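Local atomic coordinates of arylmalonate decarboxylase (Bordetella bronchiseptica, PDB entry 3DTV), a protein that catalyses the decarboxylation of 2-aryl-2-methylmalonates, replacing one carboxylate with a proton to give 2-arylpropionates and carbon dioxide. Residues T6-M11 and P32-G37; A17-A22 and G190-D195; A107-L112 and A135-E140; V117-L122 and S142-G147. All blocks are in the same frame, centred on the assembly; numbering follows the deposited sequence.

Contact 1 (T6-M11 and P32-G37); sequences TPTIGM and PFIASG
I9 pairs with F33 and M11 with A35 in a parallel ladder between 6-11 and 32-37, and both bond to the backbone of I34 between them. I9 N gives its hydrogen to P32 O at 2.9 Å, and I9 O takes that of I34 N. M11 N then reaches I34 O at 2.8 Å, with the donor nearly along the C=O axis. M11 O closes the ladder by accepting S36 N. Each of these four carbonyls also receives a CA-H, the shortest from F33 CA to I9 O at 3.1 Å. Proline has no N-H, yet P32 suits the place just before strand 33-37, where the pairing uses only its carbonyl. The inner strand 9-13 is bonded on its other side too, G10 pairing with V69 and S71, while S36 OG has H58 ND1 as its partner.

Side chains complete the seam. T8 lies across the P32 ring at about a right angle, OG1 3.6 Å from P32 CB. Its CG2, set anti to the backbone N (OG1 chi1 -65°), meets I34 CD1 at 3.8 Å. On the other face, the beta-branched I9 and the flexible M11 suit a buried layer under helices 20-25 and 211-223, and F33 CB touches I9 CB at 4.2 Å. Strand 9-13, helix 20-25 and strand 33-37 thus make a beta-alpha-beta unit, with 33-37 as an outermost strand of a four-stranded parallel sheet.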
loop_
_atom_site.group_PDB
_atom_site.type_symbol
_atom_site.label_atom_id
_atom_site.label_comp_id
_atom_site.label_asym_id
_atom_site.label_seq_id
_atom_site.Cartn_x
_atom_site.Cartn_y
_atom_site.Cartn_z
ATOM N N THR D 6 0.699 5.321 -21.079
ATOM C CA THR D 6 -0.179 6.022 -20.124
ATOM C C THR D 6 -1.388 5.210 -19.668
ATOM O O THR D 6 -2.532 5.596 -19.926
ATOM C CB THR D 6 -0.718 7.360 -20.696
ATOM O OG1 THR D 6 -1.315 7.113 -21.983
ATOM C CG2 THR D 6 0.393 8.430 -20.785
ATOM N N PRO D 7 -1.150 4.084 -18.978
ATOM C CA PRO D 7 -2.286 3.221 -18.608
ATOM C C PRO D 7 -3.208 3.870 -17.577
ATOM O O PRO D 7 -2.738 4.602 -16.682
ATOM C CB PRO D 7 -1.605 1.973 -18.034
ATOM C CG PRO D 7 -0.199 2.464 -17.590
ATOM C CD PRO D 7 0.157 3.565 -18.519
ATOM N N THR D 8 -4.518 3.624 -17.684
ATOM C CA THR D 8 -5.427 4.097 -16.617
ATOM C C THR D 8 -5.318 3.167 -15.403
ATOM O O THR D 8 -5.681 2.017 -15.483
ATOM C CB THR D 8 -6.895 4.213 -17.094
ATOM O OG1 THR D 8 -6.996 5.242 -18.105
ATOM C CG2 THR D 8 -7.810 4.530 -15.928
ATOM N N ILE D 9 -4.787 3.674 -14.295
ATOM C CA ILE D 9 -4.652 2.897 -13.057
ATOM C C ILE D 9 -5.946 2.947 -12.207
ATOM O O ILE D 9 -6.379 4.009 -11.772
ATOM C CB ILE D 9 -3.437 3.406 -12.210
ATOM C CG1 ILE D 9 -2.158 3.395 -13.064
ATOM C CG2 ILE D 9 -3.296 2.580 -10.904
ATOM C CD1 ILE D 9 -1.834 2.020 -13.717
ATOM N N GLY D 10 -6.567 1.798 -11.995
ATOM C CA GLY D 10 -7.766 1.676 -11.171
ATOM C C GLY D 10 -7.447 1.265 -9.745
ATOM O O GLY D 10 -6.689 0.312 -9.495
ATOM N N MET D 11 -8.005 1.965 -8.780
ATOM C CA MET D 11 -7.753 1.560 -7.388
ATOM C C MET D 11 -9.022 1.494 -6.583
ATOM O O MET D 11 -9.831 2.419 -6.681
ATOM C CB MET D 11 -6.790 2.571 -6.722
ATOM C CG MET D 11 -5.322 2.425 -7.219
ATOM S SD MET D 11 -4.234 3.555 -6.301
ATOM C CE MET D 11 -2.669 2.754 -6.588
ATOM N N PRO D 32 -3.400 8.572 -16.151
ATOM C CA PRO D 32 -4.743 8.680 -15.596
ATOM C C PRO D 32 -4.964 7.614 -14.508
ATOM O O PRO D 32 -4.397 6.530 -14.587
ATOM C CB PRO D 32 -5.653 8.340 -16.779
ATOM C CG PRO D 32 -4.833 8.415 -17.973
ATOM C CD PRO D 32 -3.432 8.098 -17.550
ATOM N N PHE D 33 -5.753 7.947 -13.491
ATOM C CA PHE D 33 -6.119 6.986 -12.461
ATOM C C PHE D 33 -7.557 7.247 -12.044
ATOM O O PHE D 33 -8.021 8.394 -12.136
ATOM C CB PHE D 33 -5.183 7.053 -11.260
ATOM C CG PHE D 33 -5.239 8.362 -10.534
ATOM C CD1 PHE D 33 -6.024 8.494 -9.392
ATOM C CD2 PHE D 33 -4.478 9.474 -10.986
ATOM C CE1 PHE D 33 -6.115 9.677 -8.750
ATOM C CE2 PHE D 33 -4.545 10.678 -10.301
ATOM C CZ PHE D 33 -5.354 10.786 -9.181
ATOM N N ILE D 34 -8.251 6.185 -11.611
ATOM C CA ILE D 34 -9.638 6.250 -11.150
ATOM C C ILE D 34 -9.726 5.433 -9.868
ATOM O O ILE D 34 -9.094 4.381 -9.751
ATOM C CB ILE D 34 -10.603 5.586 -12.172
ATOM C CG1 ILE D 34 -10.526 6.302 -13.536
ATOM C CG2 ILE D 34 -12.047 5.589 -11.635
ATOM C CD1 ILE D 34 -11.238 5.544 -14.628
ATOM N N ALA D 35 -10.486 5.941 -8.905
ATOM C CA ALA D 35 -10.680 5.309 -7.613
ATOM C C ALA D 35 -12.134 4.911 -7.474
ATOM O O ALA D 35 -13.029 5.582 -7.978
ATOM C CB ALA D 35 -10.239 6.272 -6.440
ATOM N N SER D 36 -12.359 3.787 -6.812
ATOM C CA SER D 36 -13.690 3.328 -6.479
ATOM C C SER D 36 -13.710 3.103 -4.979
ATOM O O SER D 36 -12.883 2.368 -4.404
ATOM C CB SER D 36 -14.053 2.043 -7.225
ATOM O OG SER D 36 -15.435 1.805 -7.166
ATOM N N GLY D 37 -14.653 3.760 -4.324
ATOM C CA GLY D 37 -14.699 3.690 -2.888
ATOM C C GLY D 37 -15.585 2.555 -2.515
ATOM O O GLY D 37 -16.776 2.545 -2.911
#

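Contact 2 (A17-A22 and G190-D195); sequences AGLVPA and GLLTLD
L19 meets G190, L191 and L192 with a single branched side chain. It sits at the third position of a type I turn from A17 to V20, held by the bond from V20 N to A17 O at 3.2 Å. From CA the CB bond points toward the 190-195 loop. The first torsion (chi1 55°) sets CG between the backbone N and the carbonyl carbon, and the fork beyond it spreads along the loop backbone. L19 CD2 rests on the carbonyl of G190, 3.3 Å from G190 O. L19 CD1 takes the next peptide, lying 3.5 Å from L191 O. The same L19 CD1 also meets L192 CD2 at 4.0 Å, and that methyl reaches back to the L19 backbone, 3.7 Å from L19 O.

Leucine suits position 19 because its two methyls can cover neighbouring carbonyls at once. G190 N is hydrogen-bonded to the hydroxyl of the modified residue CME at position 188, so the leucine packs beside the chain that carries this residue. Methyl groups against carbonyls and one methyl pair are non-directional contacts, implying that the leucines join turn and loop by shape alone, while the directional ties fall just beyond, from T193 to D23 and from D195 to R26.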
loop_
_atom_site.group_PDB
_atom_site.type_symbol
_atom_site.label_atom_id
_atom_site.label_comp_id
_atom_site.label_asym_id
_atom_site.label_seq_id
_atom_site.Cartn_x
_atom_site.Cartn_y
_atom_site.Cartn_z
ATOM N N ALA D 17 -8.920 5.870 3.247
ATOM C CA ALA D 17 -7.691 6.009 2.461
ATOM C C ALA D 17 -7.976 6.716 1.134
ATOM O O ALA D 17 -7.361 6.390 0.144
ATOM C CB ALA D 17 -7.021 4.628 2.208
ATOM N N GLY D 18 -8.902 7.686 1.113
ATOM C CA GLY D 18 -9.256 8.428 -0.128
ATOM C C GLY D 18 -8.035 9.050 -0.845
ATOM O O GLY D 18 -7.977 9.102 -2.068
ATOM N N LEU D 19 -7.038 9.509 -0.083
ATOM C CA LEU D 19 -5.907 10.280 -0.657
ATOM C C LEU D 19 -4.805 9.382 -1.230
ATOM O O LEU D 19 -3.839 9.830 -1.847
ATOM C CB LEU D 19 -5.327 11.190 0.441
ATOM C CG LEU D 19 -4.880 10.540 1.739
ATOM C CD1 LEU D 19 -3.488 9.865 1.586
ATOM C CD2 LEU D 19 -4.816 11.627 2.810
ATOM N N VAL D 20 -4.938 8.097 -0.995
ATOM C CA VAL D 20 -3.894 7.121 -1.344
ATOM C C VAL D 20 -3.499 7.090 -2.820
ATOM O O VAL D 20 -2.291 7.110 -3.133
ATOM C CB VAL D 20 -4.253 5.700 -0.781
ATOM C CG1 VAL D 20 -3.489 4.568 -1.542
ATOM C CG2 VAL D 20 -3.915 5.731 0.731
ATOM N N PRO D 21 -4.492 7.050 -3.730
ATOM C CA PRO D 21 -4.185 7.063 -5.147
ATOM C C PRO D 21 -3.310 8.266 -5.556
ATOM O O PRO D 21 -2.417 8.111 -6.379
ATOM C CB PRO D 21 -5.573 7.131 -5.789
ATOM C CG PRO D 21 -6.447 6.416 -4.823
ATOM C CD PRO D 21 -5.944 6.936 -3.502
ATOM N N ALA D 22 -3.592 9.448 -5.002
ATOM C CA ALA D 22 -2.891 10.686 -5.387
ATOM C C ALA D 22 -1.448 10.714 -4.868
ATOM O O ALA D 22 -0.572 11.440 -5.399
ATOM C CB ALA D 22 -3.670 11.939 -4.915
ATOM N N GLY D 190 -3.560 7.852 5.781
ATOM C CA GLY D 190 -4.257 9.046 6.237
ATOM C C GLY D 190 -3.498 10.319 5.902
ATOM O O GLY D 190 -4.025 11.408 6.053
ATOM N N LEU D 191 -2.281 10.184 5.391
ATOM C CA LEU D 191 -1.503 11.355 4.971
ATOM C C LEU D 191 -0.775 10.980 3.714
ATOM O O LEU D 191 -0.558 9.789 3.470
ATOM C CB LEU D 191 -0.432 11.699 6.014
ATOM C CG LEU D 191 0.298 13.040 5.815
ATOM C CD1 LEU D 191 -0.595 14.158 6.410
ATOM C CD2 LEU D 191 1.686 13.040 6.401
ATOM N N LEU D 192 -0.424 11.982 2.912
ATOM C CA LEU D 192 0.499 11.782 1.804
ATOM C C LEU D 192 1.888 11.494 2.353
ATOM O O LEU D 192 2.377 12.201 3.215
ATOM C CB LEU D 192 0.507 13.005 0.872
ATOM C CG LEU D 192 -0.909 13.317 0.298
ATOM C CD1 LEU D 192 -0.960 14.735 -0.368
ATOM C CD2 LEU D 192 -1.277 12.257 -0.661
ATOM N N THR D 193 2.524 10.439 1.856
ATOM C CA THR D 193 3.741 9.882 2.490
ATOM C C THR D 193 5.014 10.104 1.652
ATOM O O THR D 193 6.151 9.973 2.188
ATOM C CB THR D 193 3.601 8.341 2.775
ATOM O OG1 THR D 193 3.477 7.649 1.543
ATOM C CG2 THR D 193 2.375 8.017 3.590
ATOM N N LEU D 194 4.850 10.430 0.359
ATOM C CA LEU D 194 6.007 10.559 -0.552
ATOM C C LEU D 194 7.168 11.413 0.022
ATOM O O LEU D 194 8.328 11.080 -0.169
ATOM C CB LEU D 194 5.585 11.133 -1.903
ATOM C CG LEU D 194 5.472 10.278 -3.161
ATOM C CD1 LEU D 194 6.124 11.109 -4.278
ATOM C CD2 LEU D 194 6.189 8.927 -2.990
ATOM N N ASP D 195 6.863 12.506 0.700
ATOM C CA ASP D 195 7.913 13.411 1.171
ATOM C C ASP D 195 8.669 12.853 2.363
ATOM O O ASP D 195 9.769 13.280 2.642
ATOM C CB ASP D 195 7.352 14.805 1.473
ATOM C CG ASP D 195 7.087 15.603 0.222
ATOM O OD1 ASP D 195 7.655 15.316 -0.867
ATOM O OD2 ASP D 195 6.301 16.543 0.326
#

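Contact 3 (A107-L112 and A135-E140); sequences AVLNGL and AAFLAE
The shortest polar bond, 2.7 Å from G111 N to A107 O, lies within the helix that presents V108, L109 and L112 to F137 and L138. L112 N likewise bonds to V108 O, and in the facing helix A139 N bonds to A135 O and E140 N to A136 O. These bonds are spent inside each helix, so the meeting itself is left to hydrocarbon.

The helical segments cross at -56° and come no closer than 11.5 Å between axes, a wide spacing that large side chains must bridge. L109 and F137 come from opposite directions. F137 CG lies anti to its N (chi1 173°), which carries the ring across the gap, and L109 CD1 comes at its far end obliquely. L109 CD1 is 3.7 Å from F137 CZ, and L109 CG is 3.9 Å from F137 CE2.

The second cluster gathers on one methyl. L138 CD2 lies 4.3 Å from V108 CG1 and equally far from L109 CD2, while L112 CD2 is its third neighbour at 4.4 Å. Leucine suits position 138 because its length brings a methyl into the midst of three aliphatic residues, whereas the shorter valine suits 108, whose CB already points toward the other helix. F79 also touches F137, and L185 of strand 183-186 touches both V108 and L138. All five residues that meet across the helices are buried, so the chemistry is that of a hydrophobic core: dispersion and the exclusion of water hold the two helices together.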
loop_
_atom_site.group_PDB
_atom_site.type_symbol
_atom_site.label_atom_id
_atom_site.label_comp_id
_atom_site.label_asym_id
_atom_site.label_seq_id
_atom_site.Cartn_x
_atom_site.Cartn_y
_atom_site.Cartn_z
ATOM N N ALA D 107 2.047 -5.299 -3.637
ATOM C CA ALA D 107 2.952 -4.214 -4.010
ATOM C C ALA D 107 4.049 -4.058 -2.972
ATOM O O ALA D 107 5.197 -3.794 -3.316
ATOM C CB ALA D 107 2.176 -2.889 -4.151
ATOM N N VAL D 108 3.672 -4.136 -1.689
ATOM C CA VAL D 108 4.614 -4.050 -0.580
ATOM C C VAL D 108 5.646 -5.194 -0.691
ATOM O O VAL D 108 6.838 -4.968 -0.567
ATOM C CB VAL D 108 3.861 -4.156 0.748
ATOM C CG1 VAL D 108 4.797 -4.584 1.843
ATOM C CG2 VAL D 108 3.162 -2.806 1.072
ATOM N N LEU D 109 5.180 -6.423 -0.910
ATOM C CA LEU D 109 6.065 -7.598 -1.085
ATOM C C LEU D 109 7.021 -7.363 -2.254
ATOM O O LEU D 109 8.249 -7.517 -2.106
ATOM C CB LEU D 109 5.237 -8.867 -1.343
ATOM C CG LEU D 109 4.488 -9.429 -0.125
ATOM C CD1 LEU D 109 3.671 -10.559 -0.560
ATOM C CD2 LEU D 109 5.442 -9.865 0.991
ATOM N N ASN D 110 6.459 -6.947 -3.396
ATOM C CA ASN D 110 7.263 -6.560 -4.571
ATOM C C ASN D 110 8.236 -5.388 -4.346
ATOM O O ASN D 110 9.341 -5.397 -4.873
ATOM C CB ASN D 110 6.364 -6.288 -5.767
ATOM C CG ASN D 110 5.648 -7.524 -6.225
ATOM O OD1 ASN D 110 4.695 -7.442 -6.991
ATOM N ND2 ASN D 110 6.077 -8.685 -5.722
ATOM N N GLY D 111 7.831 -4.383 -3.585
ATOM C CA GLY D 111 8.758 -3.306 -3.229
ATOM C C GLY D 111 9.955 -3.785 -2.407
ATOM O O GLY D 111 11.111 -3.495 -2.729
ATOM N N LEU D 112 9.655 -4.483 -1.321
ATOM C CA LEU D 112 10.637 -5.062 -0.435
ATOM C C LEU D 112 11.579 -6.012 -1.191
ATOM O O LEU D 112 12.782 -6.006 -0.982
ATOM C CB LEU D 112 9.908 -5.810 0.680
ATOM C CG LEU D 112 9.804 -5.204 2.090
ATOM C CD1 LEU D 112 10.231 -3.727 2.212
ATOM C CD2 LEU D 112 8.412 -5.399 2.679
ATOM N N ALA D 135 2.775 -8.391 10.468
ATOM C CA ALA D 135 4.028 -9.111 10.630
ATOM C C ALA D 135 3.911 -10.534 10.125
ATOM O O ALA D 135 4.810 -11.028 9.422
ATOM C CB ALA D 135 4.504 -9.098 12.098
ATOM N N ALA D 136 2.838 -11.214 10.526
ATOM C CA ALA D 136 2.658 -12.623 10.181
ATOM C C ALA D 136 2.414 -12.791 8.676
ATOM O O ALA D 136 2.881 -13.751 8.095
ATOM C CB ALA D 136 1.526 -13.211 10.963
ATOM N N PHE D 137 1.698 -11.854 8.041
ATOM C CA PHE D 137 1.627 -11.865 6.584
ATOM C C PHE D 137 3.013 -11.852 5.929
ATOM O O PHE D 137 3.297 -12.665 5.033
ATOM C CB PHE D 137 0.818 -10.694 6.076
ATOM C CG PHE D 137 0.850 -10.541 4.578
ATOM C CD1 PHE D 137 -0.016 -11.272 3.780
ATOM C CD2 PHE D 137 1.735 -9.660 3.974
ATOM C CE1 PHE D 137 -0.002 -11.140 2.387
ATOM C CE2 PHE D 137 1.748 -9.520 2.590
ATOM C CZ PHE D 137 0.896 -10.262 1.800
ATOM N N LEU D 138 3.845 -10.907 6.365
ATOM C CA LEU D 138 5.212 -10.746 5.872
ATOM C C LEU D 138 6.077 -11.989 6.130
ATOM O O LEU D 138 6.737 -12.462 5.216
ATOM C CB LEU D 138 5.882 -9.512 6.504
ATOM C CG LEU D 138 5.222 -8.172 6.183
ATOM C CD1 LEU D 138 5.801 -7.041 7.084
ATOM C CD2 LEU D 138 5.243 -7.779 4.689
ATOM N N ALA D 139 6.070 -12.489 7.371
ATOM C CA ALA D 139 6.702 -13.771 7.726
ATOM C C ALA D 139 6.339 -14.920 6.795
ATOM O O ALA D 139 7.223 -15.660 6.374
ATOM C CB ALA D 139 6.405 -14.157 9.169
ATOM N N GLU D 140 5.045 -15.071 6.480
ATOM C CA GLU D 140 4.593 -16.060 5.502
ATOM C C GLU D 140 5.393 -15.963 4.229
ATOM O O GLU D 140 5.752 -16.978 3.619
ATOM C CB GLU D 140 3.133 -15.837 5.109
ATOM C CG GLU D 140 2.147 -16.347 6.103
ATOM C CD GLU D 140 0.752 -16.427 5.533
ATOM O OE1 GLU D 140 0.462 -17.431 4.868
ATOM O OE2 GLU D 140 -0.046 -15.496 5.739
#

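Contact 4 (V117-L122 and S142-G147); sequences VRRVAL and SLVPTG
R118 and R119 present their flat guanidinium groups to V144, one to each of its methyls. V144 CG2 sits 3.7 Å above the R118 plane, over its centre, while S142 O lies at the edge, where R118 NE donates to it at 3.0 Å. That acceptor is tilted 18° from the guanidinium plane. Over one face of the R119 group lies V144 CG1, 3.9 Å from R119 NH2, and T146 CG2 approaches obliquely, 3.5 Å from R119 NH1. The valine's forked end suits this place: with CG1 anti to the backbone N (chi1 -176°), its two methyls part toward the two arginines. R119 NH1 forms a salt bridge with D180 OD1, and T146 OG1 is hydrogen-bonded to S181 OG.

Below these groups the strands run parallel. V144 N bonds to R118 O at 2.8 Å, V144 O accepts V120 N, and V120 O accepts T146 N from above the carbonyl plane. The next bond, L122 N to G147 O, skips T146 O, so the register slips by one residue. G147 CA lies nearest A121, where the slip has taken place.

Next to S142, the C-prime residue of the Schellman motif ending helix 128-140, L143 turns inward, its CD1 3.4 Å from V117 O. Backbone bonds therefore fix the strand pairing, while the cationic groups lie over aliphatic carbon and R118 NE and R119 NH1 find oxygen partners in S142 and D180. Such amphipathic use of arginine fits the boundary between sheet and solvent.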
loop_
_atom_site.group_PDB
_atom_site.type_symbol
_atom_site.label_atom_id
_atom_site.label_comp_id
_atom_site.label_asym_id
_atom_site.label_seq_id
_atom_site.Cartn_x
_atom_site.Cartn_y
_atom_site.Cartn_z
ATOM N N VAL D 117 15.249 -6.228 0.568
ATOM C CA VAL D 117 15.090 -6.195 2.028
ATOM C C VAL D 117 14.543 -7.533 2.581
ATOM O O VAL D 117 13.564 -8.065 2.075
ATOM C CB VAL D 117 14.165 -5.062 2.439
ATOM C CG1 VAL D 117 13.765 -5.197 3.906
ATOM C CG2 VAL D 117 14.838 -3.706 2.162
ATOM N N ARG D 118 15.195 -8.071 3.611
ATOM C CA ARG D 118 14.710 -9.251 4.306
ATOM C C ARG D 118 14.298 -8.915 5.729
ATOM O O ARG D 118 13.319 -9.463 6.238
ATOM C CB ARG D 118 15.781 -10.329 4.368
ATOM C CG ARG D 118 15.348 -11.545 5.161
ATOM C CD ARG D 118 15.174 -12.760 4.270
ATOM N NE ARG D 118 14.658 -13.903 5.026
ATOM C CZ ARG D 118 15.293 -14.481 6.052
ATOM N NH1 ARG D 118 16.477 -14.012 6.467
ATOM N NH2 ARG D 118 14.735 -15.526 6.675
ATOM N N ARG D 119 15.053 -8.035 6.379
ATOM C CA ARG D 119 14.727 -7.636 7.738
ATOM C C ARG D 119 14.025 -6.297 7.689
ATOM O O ARG D 119 14.610 -5.283 7.319
ATOM C CB ARG D 119 15.968 -7.606 8.640
ATOM C CG ARG D 119 16.632 -8.980 8.767
ATOM C CD ARG D 119 17.688 -9.050 9.889
ATOM N NE ARG D 119 17.313 -10.134 10.800
ATOM C CZ ARG D 119 16.961 -9.962 12.073
ATOM N NH1 ARG D 119 17.005 -8.742 12.630
ATOM N NH2 ARG D 119 16.593 -11.026 12.795
ATOM N N VAL D 120 12.751 -6.300 8.042
ATOM C CA VAL D 120 11.941 -5.112 7.821
ATOM C C VAL D 120 11.314 -4.566 9.111
ATOM O O VAL D 120 10.640 -5.293 9.837
ATOM C CB VAL D 120 10.890 -5.382 6.705
ATOM C CG1 VAL D 120 10.055 -6.615 7.032
ATOM C CG2 VAL D 120 10.076 -4.171 6.480
ATOM N N ALA D 121 11.573 -3.292 9.408
ATOM C CA ALA D 121 10.930 -2.633 10.526
ATOM C C ALA D 121 9.597 -2.053 10.092
ATOM O O ALA D 121 9.457 -1.594 8.947
ATOM C CB ALA D 121 11.828 -1.536 11.108
ATOM N N LEU D 122 8.617 -2.080 11.001
ATOM C CA LEU D 122 7.255 -1.678 10.661
ATOM C C LEU D 122 6.916 -0.315 11.250
ATOM O O LEU D 122 7.157 -0.046 12.436
ATOM C CB LEU D 122 6.262 -2.762 11.120
ATOM C CG LEU D 122 6.542 -4.243 10.775
ATOM C CD1 LEU D 122 5.381 -5.128 11.245
ATOM C CD2 LEU D 122 6.749 -4.417 9.282
ATOM N N SER D 142 8.273 -14.833 3.606
ATOM C CA SER D 142 9.732 -15.008 3.722
ATOM C C SER D 142 10.502 -13.811 4.276
ATOM O O SER D 142 11.738 -13.782 4.223
ATOM C CB SER D 142 10.343 -15.490 2.399
ATOM O OG SER D 142 9.925 -16.824 2.108
ATOM N N LEU D 143 9.777 -12.827 4.808
ATOM C CA LEU D 143 10.409 -11.664 5.429
ATOM C C LEU D 143 10.618 -11.903 6.927
ATOM O O LEU D 143 9.991 -12.795 7.512
ATOM C CB LEU D 143 9.589 -10.387 5.186
ATOM C CG LEU D 143 9.824 -9.667 3.860
ATOM C CD1 LEU D 143 11.150 -10.109 3.221
ATOM C CD2 LEU D 143 8.694 -9.891 2.881
ATOM N N VAL D 144 11.500 -11.111 7.540
ATOM C CA VAL D 144 11.637 -11.096 8.988
ATOM C C VAL D 144 11.218 -9.717 9.509
ATOM O O VAL D 144 12.004 -8.761 9.489
ATOM C CB VAL D 144 13.078 -11.445 9.456
ATOM C CG1 VAL D 144 13.158 -11.519 10.981
ATOM C CG2 VAL D 144 13.534 -12.752 8.845
ATOM N N PRO D 145 9.962 -9.601 9.962
ATOM C CA PRO D 145 9.528 -8.414 10.684
ATOM C C PRO D 145 10.366 -8.220 11.948
ATOM O O PRO D 145 10.529 -9.163 12.722
ATOM C CB PRO D 145 8.090 -8.748 11.077
ATOM C CG PRO D 145 7.666 -9.769 10.143
ATOM C CD PRO D 145 8.868 -10.566 9.773
ATOM N N THR D 146 10.888 -7.005 12.143
ATOM C CA THR D 146 11.750 -6.676 13.288
ATOM C C THR D 146 11.024 -5.694 14.233
ATOM O O THR D 146 10.045 -6.076 14.868
ATOM C CB THR D 146 13.106 -6.117 12.825
ATOM O OG1 THR D 146 12.891 -4.960 12.002
ATOM C CG2 THR D 146 13.906 -7.179 12.049
ATOM N N GLY D 147 11.473 -4.442 14.324
ATOM C CA GLY D 147 10.793 -3.435 15.150
ATOM C C GLY D 147 9.361 -3.120 14.684
ATOM O O GLY D 147 8.980 -3.421 13.560
#

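The contacts fall into two groups. Contacts 1 and 2, centres 15 Å apart, touch through P21 of helix 20-25, which packs on M11, F33 and A35. Contacts 3 and 4 lie closer, with centres 8 Å apart, because helix 128-140 leads directly into segment 142-147 and L138 packs on L122. Contacts 1 and 4 hold corresponding places in two separate parallel sheets, both of strand order 2-1-3-4, and their centres stand 30 Å apart. Contact 2 joins the chain after strand 9-13 to the loop after strand 183-186, so it bridges the two halves beside modified position 188, consistent with an active site between the halves, as in the aspartate/glutamate racemase clan.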